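Light Chain (Clostridium botulinum, PDB 6BVD) acts as the zinc metalloendopeptidase of a mosaic botulinum neurotoxin and, like related light chains, probably cleaves a neuronal SNARE protein. Local coordinates at residues 77-82 and 158-163; 195-200 and 227-232; 253-258 and 272-277; 374-379 and 409-414. All coordinates share one frame; numbering follows the deposited sequence.

Contact 1. Residues 77-82 and 158-163; sequences PNYLST and WGPGPD
Y79 and L80, on the near side of a turn, close on G159 and P160 through carbon contacts alone. P160 meets the edge of the Y79 ring, its CG 3.9 Å from Y79 CD2 and its CD lying in the ring plane. With its CG anti to the backbone N (chi1 -174°), Y79 has its ring turned toward P160. L80 fills in beside it: its CG lies over one face of that ring, toward the rim, while L80 CD1 comes 4.0 Å from CA of G159, where no side chain intervenes, and 4.1 Å from P160 CD. Residues N78 to S81 form a type II beta turn, with L80 at the positive-phi position, and T82 then N-caps helix 83-100. Within the buried part, R51 bonds to the carbonyls of Y79, P160 and G161 and so ties the two loops together, and the Y79 hydroxyl is hydrogen-bonded to E200. The far side of the turn, N78 and S81, faces solvent and makes no contact with 158-163. There N78 O takes two bonds from S81, one from its N at 3.1 Å and one from its OG at 2.8 Å, the hydroxyl approaching in the carbonyl plane on a lone pair.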
loop_
_atom_site.group_PDB
_atom_site.type_symbol
_atom_site.label_atom_id
_atom_site.label_comp_id
_atom_site.label_asym_id
_atom_site.label_seq_id
_atom_site.Cartn_x
_atom_site.Cartn_y
_atom_site.Cartn_z
ATOM N N PRO A 77 6.196 30.783 6.486
ATOM C CA PRO A 77 4.815 31.253 6.369
ATOM C C PRO A 77 4.152 30.736 5.108
ATOM O O PRO A 77 2.943 30.807 5.013
ATOM C CB PRO A 77 4.951 32.783 6.318
ATOM C CG PRO A 77 6.357 33.066 6.712
ATOM C CD PRO A 77 7.161 31.883 6.344
ATOM N N ASN A 78 4.938 30.257 4.147
ATOM C CA ASN A 78 4.392 29.858 2.855
ATOM C C ASN A 78 4.029 28.377 2.750
ATOM O O ASN A 78 3.411 27.965 1.773
ATOM C CB ASN A 78 5.373 30.217 1.739
ATOM C CG ASN A 78 5.464 31.701 1.510
ATOM O OD1 ASN A 78 4.454 32.401 1.505
ATOM N ND2 ASN A 78 6.671 32.191 1.299
ATOM N N TYR A 79 4.380 27.578 3.754
ATOM C CA TYR A 79 3.990 26.167 3.743
ATOM C C TYR A 79 2.459 26.058 3.704
ATOM O O TYR A 79 1.774 26.740 4.468
ATOM C CB TYR A 79 4.538 25.429 4.970
ATOM C CG TYR A 79 4.283 23.939 4.941
ATOM C CD1 TYR A 79 4.812 23.165 3.929
ATOM C CD2 TYR A 79 3.517 23.303 5.929
ATOM C CE1 TYR A 79 4.596 21.803 3.882
ATOM C CE2 TYR A 79 3.296 21.925 5.891
ATOM C CZ TYR A 79 3.833 21.191 4.859
ATOM O OH TYR A 79 3.658 19.836 4.767
ATOM N N LEU A 80 1.956 25.225 2.788
ATOM C CA LEU A 80 0.525 24.991 2.531
ATOM C C LEU A 80 -0.240 26.221 2.024
ATOM O O LEU A 80 -1.440 26.304 2.213
ATOM C CB LEU A 80 -0.193 24.441 3.771
ATOM C CG LEU A 80 0.201 23.052 4.288
ATOM C CD1 LEU A 80 -0.586 22.714 5.507
ATOM C CD2 LEU A 80 -0.032 21.989 3.229
ATOM N N SER A 81 0.437 27.133 1.338
ATOM C CA SER A 81 -0.227 28.304 0.765
ATOM C C SER A 81 -0.833 28.010 -0.613
ATOM O O SER A 81 -1.701 28.737 -1.066
ATOM C CB SER A 81 0.744 29.483 0.677
ATOM O OG SER A 81 1.810 29.214 -0.220
ATOM N N THR A 82 -0.374 26.953 -1.277
ATOM C CA THR A 82 -0.900 26.581 -2.593
ATOM C C THR A 82 -1.733 25.287 -2.580
ATOM O O THR A 82 -1.522 24.408 -1.741
ATOM C CB THR A 82 0.231 26.399 -3.592
ATOM O OG1 THR A 82 1.072 25.327 -3.142
ATOM C CG2 THR A 82 1.060 27.655 -3.678
ATOM N N TRP A 158 -5.727 19.411 11.324
ATOM C CA TRP A 158 -5.209 20.531 10.535
ATOM C C TRP A 158 -3.705 20.386 10.261
ATOM O O TRP A 158 -3.007 19.669 10.972
ATOM C CB TRP A 158 -5.374 21.859 11.280
ATOM C CG TRP A 158 -6.739 22.238 11.651
ATOM C CD1 TRP A 158 -7.504 21.695 12.626
ATOM C CD2 TRP A 158 -7.489 23.338 11.106
ATOM N NE1 TRP A 158 -8.714 22.361 12.694
ATOM C CE2 TRP A 158 -8.719 23.369 11.775
ATOM C CE3 TRP A 158 -7.230 24.273 10.116
ATOM C CZ2 TRP A 158 -9.705 24.343 11.501
ATOM C CZ3 TRP A 158 -8.216 25.216 9.808
ATOM C CH2 TRP A 158 -9.443 25.222 10.491
ATOM N N GLY A 159 -3.212 21.158 9.300
ATOM C CA GLY A 159 -1.778 21.351 9.103
ATOM C C GLY A 159 -1.179 22.131 10.257
ATOM O O GLY A 159 -1.888 22.495 11.175
ATOM N N PRO A 160 0.139 22.361 10.235
ATOM C CA PRO A 160 0.769 23.042 11.374
ATOM C C PRO A 160 0.391 24.499 11.584
ATOM O O PRO A 160 -0.031 25.199 10.646
ATOM C CB PRO A 160 2.264 22.962 11.043
ATOM C CG PRO A 160 2.304 22.846 9.559
ATOM C CD PRO A 160 1.121 21.984 9.206
ATOM N N GLY A 161 0.577 24.941 12.824
ATOM C CA GLY A 161 0.618 26.368 13.137
ATOM C C GLY A 161 1.947 26.993 12.708
ATOM O O GLY A 161 2.561 26.540 11.729
ATOM N N PRO A 162 2.409 28.031 13.434
ATOM C CA PRO A 162 3.652 28.735 13.080
ATOM C C PRO A 162 4.883 27.847 12.988
ATOM O O PRO A 162 5.618 27.973 12.012
ATOM C CB PRO A 162 3.799 29.768 14.209
ATOM C CG PRO A 162 2.370 30.131 14.518
ATOM C CD PRO A 162 1.620 28.797 14.429
ATOM N N ASP A 163 5.109 27.008 13.992
ATOM C CA ASP A 163 6.273 26.110 14.012
ATOM C C ASP A 163 5.952 24.818 13.255
ATOM O O ASP A 163 5.155 24.003 13.728
ATOM C CB ASP A 163 6.690 25.822 15.463
ATOM C CG ASP A 163 8.053 25.109 15.569
ATOM O OD1 ASP A 163 8.477 24.407 14.610
ATOM O OD2 ASP A 163 8.710 25.278 16.624
#

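Contact 2. Residues 195-200 and 227-232; sequences VEFSPE and MHELIH. With ACT (acetate ion), chain F.
V195 and F197 press on E229 by van der Waals contact. V195 CG1 lies 4.2 Å from E229 CB, and F197 CD1 lies 4.3 Å from E229 CG, the ring turned obliquely to that methylene. The aliphatic part of the glutamate is thus walled by strand 193-196 and the residues after it, while F197 also packs on I225 and L226 and V195 on V233 of the same helix. Among the polar contacts, E229 bends at both upper torsions (chi1 -66°, chi2 -47°), and its OE1 is hydrogen-bonded to T169 on the neighbouring strand 168-171; its OE2 lies in the plane of the H228 ring, at the edge. H228, E229 and H232 spell the HExxH signature on helix 222-237; E229 holds the position of the glutamate that acts as general base in such peptidases, and probably does so here. Metal coordination comes from H228 and H232, with E266 as the third protein ligand of the zinc ion. H232 binds zinc on its NE2 side; ND1 donates an almost straight bond to an acetate, ND1 to OXT 2.8 Å at 174°, in the ring plane. H235 and I242 N hold the same acetate, probably a crystallisation component.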
loop_
_atom_site.group_PDB
_atom_site.type_symbol
_atom_site.label_atom_id
_atom_site.label_comp_id
_atom_site.label_asym_id
_atom_site.label_seq_id
_atom_site.Cartn_x
_atom_site.Cartn_y
_atom_site.Cartn_z
ATOM N N VAL A 195 -6.293 18.018 16.126
ATOM C CA VAL A 195 -4.831 17.817 15.993
ATOM C C VAL A 195 -4.197 18.783 14.980
ATOM O O VAL A 195 -4.737 19.011 13.926
ATOM C CB VAL A 195 -4.486 16.371 15.572
ATOM C CG1 VAL A 195 -2.992 16.251 15.210
ATOM C CG2 VAL A 195 -4.847 15.408 16.692
ATOM N N GLU A 196 -3.077 19.404 15.328
ATOM C CA GLU A 196 -2.259 20.098 14.351
ATOM C C GLU A 196 -1.115 19.156 14.027
ATOM O O GLU A 196 -0.348 18.795 14.936
ATOM C CB GLU A 196 -1.716 21.419 14.910
ATOM C CG GLU A 196 -2.806 22.348 15.393
ATOM C CD GLU A 196 -2.240 23.458 16.253
ATOM O OE1 GLU A 196 -1.196 24.041 15.879
ATOM O OE2 GLU A 196 -2.801 23.688 17.338
ATOM N N PHE A 197 -1.029 18.726 12.775
ATOM C CA PHE A 197 -0.051 17.700 12.406
ATOM C C PHE A 197 0.734 18.078 11.156
ATOM O O PHE A 197 0.176 18.527 10.124
ATOM C CB PHE A 197 -0.734 16.348 12.189
ATOM C CG PHE A 197 0.245 15.211 12.109
ATOM C CD1 PHE A 197 0.912 14.805 13.255
ATOM C CD2 PHE A 197 0.540 14.602 10.904
ATOM C CE1 PHE A 197 1.852 13.782 13.193
ATOM C CE2 PHE A 197 1.472 13.560 10.844
ATOM C CZ PHE A 197 2.123 13.169 11.972
ATOM N N SER A 198 2.038 17.821 11.226
ATOM C CA SER A 198 2.956 18.238 10.190
ATOM C C SER A 198 3.864 17.042 9.842
ATOM O O SER A 198 4.911 16.870 10.469
ATOM C CB SER A 198 3.781 19.434 10.684
ATOM O OG SER A 198 4.581 20.023 9.685
ATOM N N PRO A 199 3.442 16.197 8.871
ATOM C CA PRO A 199 4.171 14.942 8.577
ATOM C C PRO A 199 5.539 15.106 7.907
ATOM O O PRO A 199 6.373 14.189 7.997
ATOM C CB PRO A 199 3.217 14.195 7.630
ATOM C CG PRO A 199 2.459 15.284 6.950
ATOM C CD PRO A 199 2.245 16.355 8.016
ATOM N N GLU A 200 5.765 16.216 7.220
ATOM C CA GLU A 200 7.000 16.415 6.472
ATOM C C GLU A 200 8.171 17.023 7.255
ATOM O O GLU A 200 9.253 17.148 6.703
ATOM C CB GLU A 200 6.731 17.314 5.268
ATOM C CG GLU A 200 5.757 16.692 4.258
ATOM C CD GLU A 200 5.666 17.498 2.987
ATOM O OE1 GLU A 200 5.046 18.582 2.996
ATOM O OE2 GLU A 200 6.239 17.065 1.981
ATOM N N MET A 227 0.538 8.355 15.271
ATOM C CA MET A 227 -0.041 7.494 16.309
ATOM C C MET A 227 0.087 8.093 17.745
ATOM O O MET A 227 -0.849 8.014 18.561
ATOM C CB MET A 227 0.572 6.084 16.231
ATOM C CG MET A 227 -0.045 5.232 15.072
ATOM S SD MET A 227 0.515 3.524 15.068
ATOM C CE MET A 227 2.081 3.681 14.209
ATOM N N HIS A 228 1.220 8.715 18.035
ATOM C CA HIS A 228 1.434 9.375 19.310
ATOM C C HIS A 228 0.331 10.443 19.526
ATOM O O HIS A 228 -0.278 10.458 20.559
ATOM C CB HIS A 228 2.828 10.005 19.327
ATOM C CG HIS A 228 3.148 10.719 20.592
ATOM N ND1 HIS A 228 3.877 10.149 21.621
ATOM C CD2 HIS A 228 2.780 11.952 21.024
ATOM C CE1 HIS A 228 3.982 11.026 22.607
ATOM N NE2 HIS A 228 3.327 12.120 22.274
ATOM N N GLU A 229 0.044 11.266 18.511
ATOM C CA GLU A 229 -1.033 12.267 18.642
ATOM C C GLU A 229 -2.420 11.580 18.751
ATOM O O GLU A 229 -3.280 12.018 19.493
ATOM C CB GLU A 229 -1.008 13.254 17.454
ATOM C CG GLU A 229 0.239 14.119 17.451
ATOM C CD GLU A 229 0.554 14.745 18.831
ATOM O OE1 GLU A 229 -0.291 15.507 19.370
ATOM O OE2 GLU A 229 1.663 14.522 19.383
ATOM N N LEU A 230 -2.628 10.489 18.029
ATOM C CA LEU A 230 -3.904 9.758 18.120
ATOM C C LEU A 230 -4.131 9.161 19.503
ATOM O O LEU A 230 -5.266 8.995 19.938
ATOM C CB LEU A 230 -3.984 8.652 17.061
ATOM C CG LEU A 230 -4.227 9.138 15.637
ATOM C CD1 LEU A 230 -4.288 7.987 14.660
ATOM C CD2 LEU A 230 -5.528 9.994 15.597
ATOM N N ILE A 231 -3.057 8.867 20.230
ATOM C CA ILE A 231 -3.228 8.382 21.582
ATOM C C ILE A 231 -3.801 9.493 22.502
ATOM O O ILE A 231 -4.677 9.216 23.328
ATOM C CB ILE A 231 -1.906 7.828 22.119
ATOM C CG1 ILE A 231 -1.550 6.573 21.329
ATOM C CG2 ILE A 231 -2.017 7.569 23.605
ATOM C CD1 ILE A 231 -0.080 6.099 21.563
ATOM N N HIS A 232 -3.291 10.721 22.352
ATOM C CA HIS A 232 -3.846 11.891 23.050
ATOM C C HIS A 232 -5.344 12.111 22.682
ATOM O O HIS A 232 -6.131 12.485 23.534
ATOM C CB HIS A 232 -3.078 13.170 22.703
ATOM C CG HIS A 232 -1.688 13.266 23.281
ATOM N ND1 HIS A 232 -1.408 13.057 24.610
ATOM C CD2 HIS A 232 -0.517 13.620 22.707
ATOM C CE1 HIS A 232 -0.116 13.243 24.828
ATOM N NE2 HIS A 232 0.445 13.590 23.681
HETATM C C ACT F . -3.444 13.344 27.476
HETATM O O ACT F . -4.185 13.135 28.462
HETATM O OXT ACT F . -3.163 12.408 26.696
HETATM C CH3 ACT F . -2.890 14.723 27.229
#

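Contact 3. Residues 253-258 and 272-277; sequences QSYMKV and GRDRNI
Y255 and M256 reach across from one loop toward D274 and I277 of the next, meeting them in two separate places. Y255 carries its ring with CG between the backbone N and the carbonyl carbon (chi1 82°), which swings the hydroxyl out to D274. The ring and the carboxylate are nearly coplanar, their planes 19° apart, but OH and OD1 stand 3.8 Å apart, and a water makes the link instead. It lies 3.0 Å from Y255 OH and donates to D274 OD2 at 3.1 Å. That same OD2 also accepts from the backbone N of Y368, so the carboxylate is fixed from a third part of the chain. M256 runs straight beyond CG, chi2 and chi3 both near 180°, and its CE meets CD1 of I277 tip to tip at 4.2 Å. Its own CG rests over one face of the Y255 ring, 3.6 Å above the plane and toward the rim. Its SD takes a weak bond from Q253 N, 3.5 Å long. D274 and I277 both lean on F267 of helix 264-270, the helix that bears zinc ligand E266. The pairing joins a type I beta turn, Q253 to M256, to a stretch with helical backbone angles, 273-277, in two surface loops near the zinc site, with the D274 side chain about 10 Å from the metal.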
loop_
_atom_site.group_PDB
_atom_site.type_symbol
_atom_site.label_atom_id
_atom_site.label_comp_id
_atom_site.label_asym_id
_atom_site.label_seq_id
_atom_site.Cartn_x
_atom_site.Cartn_y
_atom_site.Cartn_z
ATOM N N GLN A 253 18.709 11.061 33.512
ATOM C CA GLN A 253 19.629 10.153 32.856
ATOM C C GLN A 253 20.296 10.840 31.666
ATOM O O GLN A 253 19.804 11.854 31.166
ATOM C CB GLN A 253 18.891 8.880 32.463
ATOM C CG GLN A 253 18.275 8.196 33.680
ATOM C CD GLN A 253 17.637 6.874 33.336
ATOM O OE1 GLN A 253 17.357 6.593 32.174
ATOM N NE2 GLN A 253 17.426 6.039 34.343
ATOM N N SER A 254 21.431 10.298 31.233
ATOM C CA SER A 254 22.273 10.972 30.241
ATOM C C SER A 254 21.554 11.200 28.913
ATOM O O SER A 254 21.893 12.137 28.194
ATOM C CB SER A 254 23.575 10.192 29.997
ATOM O OG SER A 254 23.303 8.823 29.796
ATOM N N TYR A 255 20.587 10.341 28.579
ATOM C CA TYR A 255 19.860 10.469 27.320
ATOM C C TYR A 255 18.823 11.587 27.347
ATOM O O TYR A 255 18.312 11.985 26.288
ATOM C CB TYR A 255 19.160 9.145 26.947
ATOM C CG TYR A 255 17.809 8.884 27.622
ATOM C CD1 TYR A 255 16.629 9.416 27.095
ATOM C CD2 TYR A 255 17.702 8.038 28.729
ATOM C CE1 TYR A 255 15.390 9.163 27.679
ATOM C CE2 TYR A 255 16.449 7.776 29.321
ATOM C CZ TYR A 255 15.299 8.342 28.777
ATOM O OH TYR A 255 14.054 8.123 29.349
ATOM N N MET A 256 18.462 12.023 28.548
ATOM C CA MET A 256 17.389 13.006 28.765
ATOM C C MET A 256 17.828 14.464 28.628
ATOM O O MET A 256 18.974 14.822 28.971
ATOM C CB MET A 256 16.771 12.833 30.154
ATOM C CG MET A 256 15.970 11.579 30.393
ATOM S SD MET A 256 15.540 11.472 32.147
ATOM C CE MET A 256 14.547 9.970 32.183
ATOM N N LYS A 257 16.910 15.293 28.140
ATOM C CA LYS A 257 17.048 16.740 28.204
ATOM C C LYS A 257 15.821 17.342 28.923
ATOM O O LYS A 257 14.729 17.409 28.350
ATOM C CB LYS A 257 17.219 17.344 26.809
ATOM C CG LYS A 257 17.628 18.802 26.867
ATOM C CD LYS A 257 17.300 19.574 25.612
ATOM C CE LYS A 257 17.675 21.039 25.797
ATOM N NZ LYS A 257 17.581 21.804 24.518
ATOM N N VAL A 258 15.984 17.712 30.192
ATOM C CA VAL A 258 14.857 18.173 31.011
ATOM C C VAL A 258 14.910 19.691 31.227
ATOM O O VAL A 258 15.958 20.218 31.567
ATOM C CB VAL A 258 14.844 17.492 32.402
ATOM C CG1 VAL A 258 13.497 17.701 33.065
ATOM C CG2 VAL A 258 15.101 16.006 32.275
ATOM N N GLY A 272 6.087 2.009 28.228
ATOM C CA GLY A 272 7.314 1.282 28.541
ATOM C C GLY A 272 7.827 1.687 29.917
ATOM O O GLY A 272 7.055 1.793 30.865
ATOM N N ARG A 273 9.117 1.985 30.008
ATOM C CA ARG A 273 9.715 2.359 31.282
ATOM C C ARG A 273 9.287 3.755 31.748
ATOM O O ARG A 273 9.416 4.080 32.933
ATOM C CB ARG A 273 11.240 2.271 31.213
ATOM C CG ARG A 273 11.757 0.843 31.312
ATOM C CD ARG A 273 13.093 0.777 32.045
ATOM N NE ARG A 273 13.632 -0.582 32.100
ATOM C CZ ARG A 273 13.227 -1.522 32.955
ATOM N NH1 ARG A 273 12.202 -1.298 33.780
ATOM N NH2 ARG A 273 13.798 -2.721 32.931
ATOM N N ASP A 274 8.835 4.615 30.830
ATOM C CA ASP A 274 8.374 5.949 31.262
ATOM C C ASP A 274 7.196 5.913 32.243
ATOM O O ASP A 274 6.998 6.875 33.014
ATOM C CB ASP A 274 8.009 6.800 30.055
ATOM C CG ASP A 274 9.203 7.551 29.488
ATOM O OD1 ASP A 274 10.361 7.085 29.653
ATOM O OD2 ASP A 274 8.960 8.563 28.786
ATOM N N ARG A 275 6.419 4.832 32.237
ATOM C CA ARG A 275 5.315 4.698 33.194
ATOM C C ARG A 275 5.817 4.806 34.636
ATOM O O ARG A 275 5.145 5.367 35.508
ATOM C CB ARG A 275 4.588 3.365 33.008
ATOM C CG ARG A 275 3.650 3.310 31.832
ATOM C CD ARG A 275 2.624 2.182 32.050
ATOM N NE ARG A 275 1.725 1.928 30.915
ATOM C CZ ARG A 275 1.824 0.876 30.099
ATOM N NH1 ARG A 275 2.788 -0.031 30.294
ATOM N NH2 ARG A 275 0.956 0.711 29.096
ATOM N N ASN A 276 7.022 4.287 34.882
ATOM C CA ASN A 276 7.551 4.267 36.234
ATOM C C ASN A 276 8.064 5.639 36.684
ATOM O O ASN A 276 8.349 5.844 37.859
ATOM C CB ASN A 276 8.651 3.227 36.329
ATOM C CG ASN A 276 8.147 1.831 35.968
ATOM O OD1 ASN A 276 6.976 1.492 36.221
ATOM N ND2 ASN A 276 9.012 1.031 35.343
ATOM N N ILE A 277 8.204 6.571 35.748
ATOM C CA ILE A 277 8.502 7.951 36.108
ATOM C C ILE A 277 7.304 8.606 36.831
ATOM O O ILE A 277 7.466 9.428 37.748
ATOM C CB ILE A 277 8.904 8.747 34.858
ATOM C CG1 ILE A 277 10.206 8.162 34.300
ATOM C CG2 ILE A 277 9.074 10.219 35.176
ATOM C CD1 ILE A 277 10.653 8.738 32.968
HETATM O O HOH W 1 11.661 9.997 29.289
#

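Contact 4. Residues 374-379 and 409-414; sequences GPFYLP and SDINSI
This is an apolar contact of a strand with the first turn of a helix, over one face of the five-stranded antiparallel sheet: F376 and G374 on strand 373-377 meet I411 and I414 of helix 411-419. The tip of the phenylalanine does the touching. F376 CZ lies 4.0 Å from I411 CD1 and 4.4 Å from I414 CD1, both methyls coming obliquely to the ring. I411 bends at its second torsion (chi2 -68°), and the same CD1 also approaches the strand backbone, 3.8 Å from G374 N, where glycine has no side chain. Two further strands complete the apolar layer: L217 of strand 215-219 touches both isoleucines, and I407 touches F376 and I414. On the helix side, D410 is the N-cap; its OD1 accepts from S413 N at 2.9 Å and 169°, nearly along the C-O axis, the usual side-chain cap of a first-turn amide. A hydroxyl pair, S409 OG to S413 OG at 2.7 Å, ties the preceding loop residue to that turn. A side-chain-capped helix whose first turn presses two isoleucines, three residues apart, onto the face of an antiparallel sheet is the motif here, with strand 406-408 leading into the helix through S409 and D410.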
loop_
_atom_site.group_PDB
_atom_site.type_symbol
_atom_site.label_atom_id
_atom_site.label_comp_id
_atom_site.label_asym_id
_atom_site.label_seq_id
_atom_site.Cartn_x
_atom_site.Cartn_y
_atom_site.Cartn_z
ATOM N N GLY A 374 17.922 18.043 15.052
ATOM C CA GLY A 374 17.517 18.507 13.743
ATOM C C GLY A 374 17.126 19.968 13.818
ATOM O O GLY A 374 17.831 20.764 14.427
ATOM N N PRO A 375 15.975 20.322 13.237
ATOM C CA PRO A 375 15.026 19.403 12.605
ATOM C C PRO A 375 15.289 19.128 11.124
ATOM O O PRO A 375 16.157 19.753 10.502
ATOM C CB PRO A 375 13.689 20.129 12.787
ATOM C CG PRO A 375 14.031 21.551 12.637
ATOM C CD PRO A 375 15.425 21.694 13.312
ATOM N N PHE A 376 14.513 18.188 10.577
ATOM C CA PHE A 376 14.669 17.701 9.211
ATOM C C PHE A 376 13.413 17.856 8.355
ATOM O O PHE A 376 12.302 17.729 8.847
ATOM C CB PHE A 376 15.065 16.218 9.226
ATOM C CG PHE A 376 16.382 15.955 9.916
ATOM C CD1 PHE A 376 17.572 16.049 9.215
ATOM C CD2 PHE A 376 16.428 15.624 11.253
ATOM C CE1 PHE A 376 18.824 15.836 9.858
ATOM C CE2 PHE A 376 17.673 15.409 11.896
ATOM C CZ PHE A 376 18.851 15.507 11.187
ATOM N N TYR A 377 13.615 18.132 7.075
ATOM C CA TYR A 377 12.542 18.013 6.090
ATOM C C TYR A 377 12.607 16.617 5.453
ATOM O O TYR A 377 13.709 16.124 5.159
ATOM C CB TYR A 377 12.697 19.098 5.050
ATOM C CG TYR A 377 11.703 19.093 3.911
ATOM C CD1 TYR A 377 10.339 19.213 4.151
ATOM C CD2 TYR A 377 12.139 19.041 2.593
ATOM C CE1 TYR A 377 9.434 19.254 3.094
ATOM C CE2 TYR A 377 11.237 19.067 1.534
ATOM C CZ TYR A 377 9.891 19.173 1.795
ATOM O OH TYR A 377 9.006 19.210 0.747
ATOM N N LEU A 378 11.448 15.975 5.282
ATOM C CA LEU A 378 11.336 14.665 4.637
ATOM C C LEU A 378 10.668 14.821 3.273
ATOM O O LEU A 378 9.444 14.745 3.183
ATOM C CB LEU A 378 10.501 13.711 5.486
ATOM C CG LEU A 378 10.821 13.681 6.974
ATOM C CD1 LEU A 378 9.941 12.718 7.720
ATOM C CD2 LEU A 378 12.285 13.332 7.159
ATOM N N PRO A 379 11.462 15.041 2.220
ATOM C CA PRO A 379 10.958 15.422 0.891
ATOM C C PRO A 379 10.223 14.327 0.097
ATOM O O PRO A 379 9.463 14.697 -0.821
ATOM C CB PRO A 379 12.231 15.822 0.153
ATOM C CG PRO A 379 13.310 14.999 0.799
ATOM C CD PRO A 379 12.935 14.953 2.247
ATOM N N SER A 409 26.047 9.837 11.758
ATOM C CA SER A 409 26.617 9.749 13.088
ATOM C C SER A 409 26.111 10.851 14.033
ATOM O O SER A 409 25.698 10.558 15.153
ATOM C CB SER A 409 28.148 9.776 12.989
ATOM O OG SER A 409 28.573 11.003 12.428
ATOM N N ASP A 410 26.168 12.107 13.603
ATOM C CA ASP A 410 25.626 13.211 14.400
ATOM C C ASP A 410 25.333 14.418 13.524
ATOM O O ASP A 410 25.610 14.382 12.326
ATOM C CB ASP A 410 26.608 13.587 15.524
ATOM C CG ASP A 410 27.995 13.974 14.998
ATOM O OD1 ASP A 410 28.177 14.102 13.767
ATOM O OD2 ASP A 410 28.921 14.144 15.825
ATOM N N ILE A 411 24.816 15.495 14.123
ATOM C CA ILE A 411 24.430 16.682 13.362
ATOM C C ILE A 411 25.646 17.230 12.614
ATOM O O ILE A 411 25.567 17.560 11.430
ATOM C CB ILE A 411 23.831 17.797 14.252
ATOM C CG1 ILE A 411 22.455 17.389 14.786
ATOM C CG2 ILE A 411 23.636 19.063 13.440
ATOM C CD1 ILE A 411 21.384 17.288 13.700
ATOM N N ASN A 412 26.775 17.317 13.313
ATOM C CA ASN A 412 28.012 17.803 12.703
ATOM C C ASN A 412 28.402 17.115 11.398
ATOM O O ASN A 412 28.601 17.780 10.394
ATOM C CB ASN A 412 29.169 17.647 13.688
ATOM C CG ASN A 412 29.085 18.615 14.835
ATOM O OD1 ASN A 412 28.542 19.716 14.693
ATOM N ND2 ASN A 412 29.633 18.222 15.986
ATOM N N SER A 413 28.481 15.788 11.399
ATOM C CA SER A 413 28.852 15.061 10.184
ATOM C C SER A 413 27.825 15.251 9.073
ATOM O O SER A 413 28.176 15.459 7.909
ATOM C CB SER A 413 29.026 13.573 10.472
ATOM O OG SER A 413 27.775 12.959 10.696
ATOM N N ILE A 414 26.551 15.168 9.448
ATOM C CA ILE A 414 25.452 15.368 8.506
ATOM C C ILE A 414 25.529 16.755 7.863
ATOM O O ILE A 414 25.417 16.899 6.640
ATOM C CB ILE A 414 24.082 15.190 9.205
ATOM C CG1 ILE A 414 23.927 13.735 9.681
ATOM C CG2 ILE A 414 22.942 15.595 8.272
ATOM C CD1 ILE A 414 22.687 13.463 10.532
#

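How the contacts relate
The four contacts follow one another along the chain, in order from 1 to 4, all in the zinc protease domain. Contact 2 lies near the chain centre and holds two of the three protein ligands of the zinc ion; the centres of contacts 1, 3 and 4 stand about 15, 21 and 21 Å from it. Contacts 1 and 2 share the mixed sheet, where W158 N and V195 O, 2.8 Å apart, probably bond the parallel strands 155-158 and 193-196. Strand 193-196 is followed by strand 201-208 of the antiparallel sheet, next to 373-377, and there E200 O and L378 N, 2.9 Å apart, join contacts 2 and 4. Contact 3 touches none of the others and lies near the zinc site without touching it.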